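Local coordinates for putative ABC transporter, periplasmic binding protein, amino acid (Neisseria gonorrhoeae, PDB 2YJP) that binds L-cysteine and probably delivers it to an ABC transporter as a periplasmic solute receptor, at residues D139-K143 against E286-A290. The protein carries 1 engineered substitution. Residues are numbered along the deposited sequence; the frame is centred on the assembly and turned at random.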
loop_
_atom_site.group_PDB
_atom_site.type_symbol
_atom_site.label_atom_id
_atom_site.label_comp_id
_atom_site.label_asym_id
_atom_site.label_seq_id
_atom_site.Cartn_x
_atom_site.Cartn_y
_atom_site.Cartn_z
ATOM N N ASP A 139 13.895 5.401 -1.691
ATOM C CA ASP A 139 14.062 4.185 -2.458
ATOM C C ASP A 139 12.922 3.231 -2.308
ATOM O O ASP A 139 12.583 2.884 -1.184
ATOM C CB ASP A 139 15.271 3.406 -1.954
ATOM C CG ASP A 139 16.568 3.988 -2.406
ATOM O OD1 ASP A 139 16.560 5.079 -3.045
ATOM O OD2 ASP A 139 17.596 3.341 -2.108
ATOM N N PRO A 140 12.419 2.723 -3.450
ATOM C CA PRO A 140 11.313 1.747 -3.462
ATOM C C PRO A 140 11.721 0.447 -2.812
ATOM O O PRO A 140 12.917 0.057 -2.889
ATOM C CB PRO A 140 11.007 1.524 -4.936
ATOM C CG PRO A 140 12.077 2.208 -5.711
ATOM C CD PRO A 140 12.972 3.008 -4.780
ATOM N N TYR A 141 10.740 -0.209 -2.176
ATOM C CA TYR A 141 10.929 -1.554 -1.660
ATOM C C TYR A 141 10.087 -2.632 -2.347
ATOM O O TYR A 141 10.423 -3.813 -2.262
ATOM C CB TYR A 141 10.751 -1.600 -0.135
ATOM C CG TYR A 141 9.440 -1.125 0.362
ATOM C CD1 TYR A 141 9.265 0.211 0.689
ATOM C CD2 TYR A 141 8.355 -2.000 0.542
ATOM C CE1 TYR A 141 8.084 0.680 1.161
ATOM C CE2 TYR A 141 7.127 -1.533 1.058
ATOM C CZ TYR A 141 7.004 -0.171 1.343
ATOM O OH TYR A 141 5.824 0.363 1.845
ATOM N N MET A 142 9.019 -2.233 -3.037
ATOM C CA MET A 142 8.238 -3.200 -3.819
ATOM C C MET A 142 7.638 -2.613 -5.099
ATOM O O MET A 142 7.743 -1.408 -5.344
ATOM C CB MET A 142 7.200 -3.919 -2.959
ATOM C CG MET A 142 5.875 -3.247 -2.790
ATOM S SD MET A 142 4.692 -4.264 -1.839
ATOM C CE MET A 142 3.610 -4.825 -3.141
ATOM N N LYS A 143 7.065 -3.479 -5.923
ATOM C CA LYS A 143 6.387 -3.065 -7.155
ATOM C C LYS A 143 5.010 -3.710 -7.214
ATOM O O LYS A 143 4.817 -4.755 -6.617
ATOM C CB LYS A 143 7.168 -3.432 -8.431
ATOM C CG LYS A 143 8.265 -4.361 -8.251
ATOM C CD LYS A 143 8.726 -4.981 -9.527
ATOM C CE LYS A 143 10.159 -5.499 -9.362
ATOM N NZ LYS A 143 10.341 -6.803 -9.953
ATOM N N GLU A 286 10.905 -12.006 -6.694
ATOM C CA GLU A 286 11.422 -10.983 -7.586
ATOM C C GLU A 286 10.335 -10.272 -8.365
ATOM O O GLU A 286 10.617 -9.255 -8.958
ATOM C CB GLU A 286 12.534 -11.484 -8.555
ATOM C CG GLU A 286 12.468 -12.917 -9.104
ATOM C CD GLU A 286 12.474 -14.035 -8.039
ATOM O OE1 GLU A 286 12.481 -13.739 -6.868
ATOM O OE2 GLU A 286 12.471 -15.239 -8.352
ATOM N N ALA A 287 9.112 -10.806 -8.373
ATOM C CA ALA A 287 7.968 -10.089 -8.946
ATOM C C ALA A 287 7.427 -9.053 -7.969
ATOM O O ALA A 287 6.775 -8.118 -8.397
ATOM C CB ALA A 287 6.833 -11.051 -9.396
ATOM N N LEU A 288 7.693 -9.186 -6.677
ATOM C CA LEU A 288 7.133 -8.226 -5.733
ATOM C C LEU A 288 8.189 -7.268 -5.238
ATOM O O LEU A 288 7.937 -6.090 -5.077
ATOM C CB LEU A 288 6.495 -8.922 -4.528
ATOM C CG LEU A 288 5.090 -9.481 -4.660
ATOM C CD1 LEU A 288 4.848 -10.702 -3.763
ATOM C CD2 LEU A 288 4.029 -8.457 -4.363
ATOM N N LEU A 289 9.388 -7.774 -4.976
ATOM C CA LEU A 289 10.384 -6.940 -4.303
ATOM C C LEU A 289 11.106 -6.079 -5.326
ATOM O O LEU A 289 11.362 -6.508 -6.439
ATOM C CB LEU A 289 11.384 -7.805 -3.517
ATOM C CG LEU A 289 10.790 -8.684 -2.388
ATOM C CD1 LEU A 289 11.842 -9.602 -1.733
ATOM C CD2 LEU A 289 10.108 -7.841 -1.359
ATOM N N ALA A 290 11.377 -4.841 -4.942
ATOM C CA ALA A 290 12.155 -3.914 -5.734
ATOM C C ALA A 290 13.633 -4.279 -5.633
ATOM O O ALA A 290 14.152 -4.516 -4.534
ATOM C CB ALA A 290 11.947 -2.471 -5.239
#
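Two backbone hydrogen bonds frame Met142 and Leu289, whose CA atoms lie 4.3 Å apart. Ala290 N donates to Tyr141 O at 3.0 Å, nearly straight with an N-H...O angle of 176°. In the opposite direction Lys143 N donates to Leu288 O at 2.9 Å, less straight at 155°. This pattern identifies a single antiparallel bridge with Met142 and Leu289 as its non-hydrogen-bonded pair. A third bond comes from a side chain: Lys143 runs beside the 286-290 backbone, and its NZ reaches Glu286 O at 2.7 Å, lying in the carbonyl plane, so that this peptide oxygen supplies one acceptor to a probably charged amine. The bend at chi4 (137°) sets this final direction.

Apolar contacts flank the bridge. Met142 and Leu288 point the same way, CE meeting CD2 at 3.9 Å, while Ala290 CB packs on Pro140 CB at 4.1 Å. Pro140 O is itself bonded by Lys262, and Tyr141 OH by Asp81. Toward strand 237-244, Ile239 pairs with two successive residues, Tyr141 and Met142, a classic beta bulge. The single antiparallel bridge thus ties the C-terminal tail to the start of strand 142-151, within the two-lobed fold of this solute-binding protein family.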